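Local atomic coordinates of beta-galactosidase (Geobacillus stearothermophilus, PDB entry 4OIF), a protein that probably hydrolyses terminal non-reducing beta-D-galactose residues from beta-D-galactosides, as a zinc-binding, trimeric member of glycoside hydrolase family 42. Residues K623-V628 with E649-V654. Sequence-based numbering, arbitrary orientation.
Sequences KHEKGV and EKQAVV
Lys623 and Val654 form an antiparallel hydrogen-bonded pair: Lys623 N reaches Val654 O at 2.9 Å and Val654 N reaches Lys623 O at 2.8 Å, each N-H directed at an in-plane lone pair, the first bond nearly straight and the second more bent. Lys623 O also receives the CA-H of Val653. The backbones stay close through His624 and Val653 and separate at Glu625, whose CA lies 7.5 Å from Gln651 CA. There a water bridges them, accepting from Glu625 N at 2.8 Å while donating to Ala652 O and Gln651 OE1. Segment 623-628 then swings away through a type II turn from Glu625 to Val628, in which Gly627 takes a positive phi of 102° that would press a CB against the preceding carbonyl. The pairing adds 622-623 to the edge of the three-stranded sheet, and Val628, first residue of strand 628-634, packs on Gln651 and Val653, bringing the second sheet of the all-beta C-terminal domain against it. His624, with CG in the crowded position between N and the carbonyl carbon (chi1 63°), turns its ring back over the turn; ND1 donates to Glu625 O at 2.8 Å from above the carbonyl plane, while NE2 is held by Asp453. One ring face rests on Val628 CG1, offset toward the rim. Beta-branched Val653 suits the interior, its CG2 touching His624 CB at 3.7 Å and Val628 CG1 at 4.0 Å. Glutamine suits position 651 because its methylenes can pack while its amide binds water: bent at chi2 (67°), Gln651 runs past Val628 in the opposite direction, CG against CG2. Its OE1 makes van der Waals contact with Glu625 CB (3.3 Å), the side chains crossing at about a right angle, and NE2 bonds weakly to Thr647. An alanine here would probably loosen the bridging water and the packing against Val628. Exposed Lys623 sets CB beside Val654 CB, and its chain, extended until a bend at chi4, takes NZ to a weak bond with a second water.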
ATOM      1  N   LYS A 623      30.758  15.371  33.855  1.00 19.36           N
ATOM      2  CA  LYS A 623      29.449  15.252  34.492  1.00 23.40           C
ATOM      3  C   LYS A 623      28.405  16.039  33.703  1.00 23.49           C
ATOM      4  O   LYS A 623      28.597  17.223  33.422  1.00 25.48           O
ATOM      5  CB  LYS A 623      29.514  15.742  35.936  1.00 27.29           C
ATOM      6  CG  LYS A 623      28.187  15.822  36.654  1.00 20.39           C
ATOM      7  CD  LYS A 623      28.411  15.956  38.157  1.00 25.46           C
ATOM      8  CE  LYS A 623      27.095  15.964  38.930  1.00 35.30           C
ATOM      9  NZ  LYS A 623      26.241  17.142  38.586  1.00 32.54           N
ATOM     10  N   HIS A 624      27.309  15.376  33.340  1.00 19.62           N
ATOM     11  CA  HIS A 624      26.283  15.999  32.506  1.00 18.39           C
ATOM     12  C   HIS A 624      24.942  15.255  32.577  1.00 15.19           C
ATOM     13  O   HIS A 624      24.869  14.119  33.040  1.00 13.56           O
ATOM     14  CB  HIS A 624      26.758  16.073  31.044  1.00 10.78           C
ATOM     15  CG  HIS A 624      26.992  14.735  30.414  1.00 13.63           C
ATOM     16  ND1 HIS A 624      25.964  13.896  30.036  1.00 15.17           N
ATOM     17  CD2 HIS A 624      28.140  14.083  30.111  1.00 13.06           C
ATOM     18  CE1 HIS A 624      26.468  12.788  29.524  1.00 16.79           C
ATOM     19  NE2 HIS A 624      27.788  12.881  29.548  1.00 14.06           N
ATOM     20  N   GLU A 625      23.892  15.917  32.100  1.00 16.05           N
ATOM     21  CA  GLU A 625      22.569  15.317  31.957  1.00 15.81           C
ATOM     22  C   GLU A 625      22.436  14.579  30.635  1.00 17.56           C
ATOM     23  O   GLU A 625      23.293  14.706  29.748  1.00 16.41           O
ATOM     24  CB  GLU A 625      21.483  16.392  32.053  1.00  8.12           C
ATOM     25  CG  GLU A 625      21.532  17.191  33.341  1.00 16.22           C
ATOM     26  CD  GLU A 625      21.347  16.321  34.576  1.00 18.04           C
ATOM     27  OE1 GLU A 625      20.684  15.270  34.479  1.00 26.92           O
ATOM     28  OE2 GLU A 625      21.877  16.677  35.644  1.00 35.22           O
ATOM     29  N   LYS A 626      21.352  13.819  30.508  1.00 11.61           N
ATOM     30  CA  LYS A 626      21.059  13.078  29.284  1.00 19.19           C
ATOM     31  C   LYS A 626      20.946  13.992  28.066  1.00 14.95           C
ATOM     32  O   LYS A 626      20.328  15.050  28.131  1.00 10.13           O
ATOM     33  CB  LYS A 626      19.774  12.268  29.459  1.00 15.12           C
ATOM     34  CG  LYS A 626      19.972  11.014  30.287  1.00 14.19           C
ATOM     35  CD  LYS A 626      18.707  10.201  30.407  1.00 28.23           C
ATOM     36  CE  LYS A 626      19.016   8.876  31.071  1.00 32.80           C
ATOM     37  NZ  LYS A 626      20.135   9.035  32.044  1.00 27.25           N
ATOM     38  N   GLY A 627      21.555  13.583  26.958  1.00 13.83           N
ATOM     39  CA  GLY A 627      21.463  14.351  25.728  1.00 10.31           C
ATOM     40  C   GLY A 627      22.719  15.158  25.489  1.00 10.92           C
ATOM     41  O   GLY A 627      22.862  15.848  24.473  1.00 13.41           O
ATOM     42  N   VAL A 628      23.624  15.100  26.456  1.00 10.88           N
ATOM     43  CA  VAL A 628      24.964  15.610  26.248  1.00 11.07           C
ATOM     44  C   VAL A 628      25.860  14.435  25.964  1.00 11.72           C
ATOM     45  O   VAL A 628      25.968  13.532  26.781  1.00  9.68           O
ATOM     46  CB  VAL A 628      25.502  16.370  27.457  1.00 12.90           C
ATOM     47  CG1 VAL A 628      26.980  16.693  27.266  1.00  5.19           C
ATOM     48  CG2 VAL A 628      24.711  17.611  27.659  1.00 11.95           C
ATOM     49  N   GLU A 649      18.122  22.895  25.034  1.00 16.02           N
ATOM     50  CA  GLU A 649      18.174  23.778  26.195  1.00 16.85           C
ATOM     51  C   GLU A 649      19.579  23.952  26.778  1.00 17.90           C
ATOM     52  O   GLU A 649      20.526  23.246  26.413  1.00 17.26           O
ATOM     53  CB  GLU A 649      17.227  23.263  27.275  1.00 15.86           C
ATOM     54  CG  GLU A 649      17.523  21.839  27.672  1.00 32.03           C
ATOM     55  CD  GLU A 649      16.426  21.230  28.508  1.00 52.70           C
ATOM     56  OE1 GLU A 649      16.299  21.616  29.692  1.00 55.83           O
ATOM     57  OE2 GLU A 649      15.694  20.364  27.976  1.00 60.24           O
ATOM     58  N   LYS A 650      19.699  24.918  27.682  1.00 21.16           N
ATOM     59  CA  LYS A 650      20.949  25.166  28.367  1.00 18.25           C
ATOM     60  C   LYS A 650      21.324  23.942  29.180  1.00 20.23           C
ATOM     61  O   LYS A 650      20.465  23.178  29.632  1.00 20.24           O
ATOM     62  CB  LYS A 650      20.850  26.397  29.257  1.00 19.05           C
ATOM     63  CG  LYS A 650      20.924  27.713  28.486  1.00 27.62           C
ATOM     64  CD  LYS A 650      20.906  28.917  29.428  1.00 41.88           C
ATOM     65  CE  LYS A 650      20.481  30.178  28.695  1.00 38.54           C
ATOM     66  NZ  LYS A 650      21.334  30.388  27.498  1.00 43.20           N
ATOM     67  N   GLN A 651      22.620  23.754  29.363  1.00 20.12           N
ATOM     68  CA  GLN A 651      23.093  22.490  29.871  1.00 12.63           C
ATOM     69  C   GLN A 651      24.377  22.628  30.697  1.00 13.14           C
ATOM     70  O   GLN A 651      25.426  23.002  30.180  1.00 17.59           O
ATOM     71  CB  GLN A 651      23.289  21.547  28.696  1.00 11.60           C
ATOM     72  CG  GLN A 651      23.124  20.123  29.065  1.00 21.84           C
ATOM     73  CD  GLN A 651      21.714  19.757  29.466  1.00 11.33           C
ATOM     74  OE1 GLN A 651      21.486  19.321  30.589  1.00 18.48           O
ATOM     75  NE2 GLN A 651      20.766  19.899  28.542  1.00  9.17           N
ATOM     76  N   ALA A 652      24.280  22.338  31.990  1.00 14.62           N
ATOM     77  CA  ALA A 652      25.428  22.448  32.887  1.00 18.30           C
ATOM     78  C   ALA A 652      26.274  21.189  32.825  1.00 16.34           C
ATOM     79  O   ALA A 652      25.780  20.074  32.946  1.00 14.10           O
ATOM     80  CB  ALA A 652      24.981  22.714  34.317  1.00 13.87           C
ATOM     81  N   VAL A 653      27.567  21.388  32.664  1.00 13.22           N
ATOM     82  CA  VAL A 653      28.478  20.306  32.388  1.00 19.19           C
ATOM     83  C   VAL A 653      29.625  20.519  33.373  1.00 16.54           C
ATOM     84  O   VAL A 653      29.865  21.645  33.770  1.00 13.15           O
ATOM     85  CB  VAL A 653      28.896  20.347  30.884  1.00 18.56           C
ATOM     86  CG1 VAL A 653      30.380  20.174  30.681  1.00 10.14           C
ATOM     87  CG2 VAL A 653      28.047  19.374  30.050  1.00 12.95           C
ATOM     88  N   VAL A 654      30.290  19.465  33.835  1.00 10.02           N
ATOM     89  CA  VAL A 654      31.364  19.666  34.810  1.00 14.35           C
ATOM     90  C   VAL A 654      32.604  18.834  34.486  1.00 22.60           C
ATOM     91  O   VAL A 654      32.537  17.605  34.398  1.00 17.36           O
ATOM     92  CB  VAL A 654      30.907  19.331  36.261  1.00 10.94           C
ATOM     93  CG1 VAL A 654      32.018  19.636  37.253  1.00  8.79           C
ATOM     94  CG2 VAL A 654      29.663  20.106  36.635  1.00 13.41           C
TER
HETATM   95  O   HOH W   1      26.059  18.780  35.622  1.00 20.42           O
HETATM   96  O   HOH W   2      24.200  18.662  31.517  1.00 14.71           O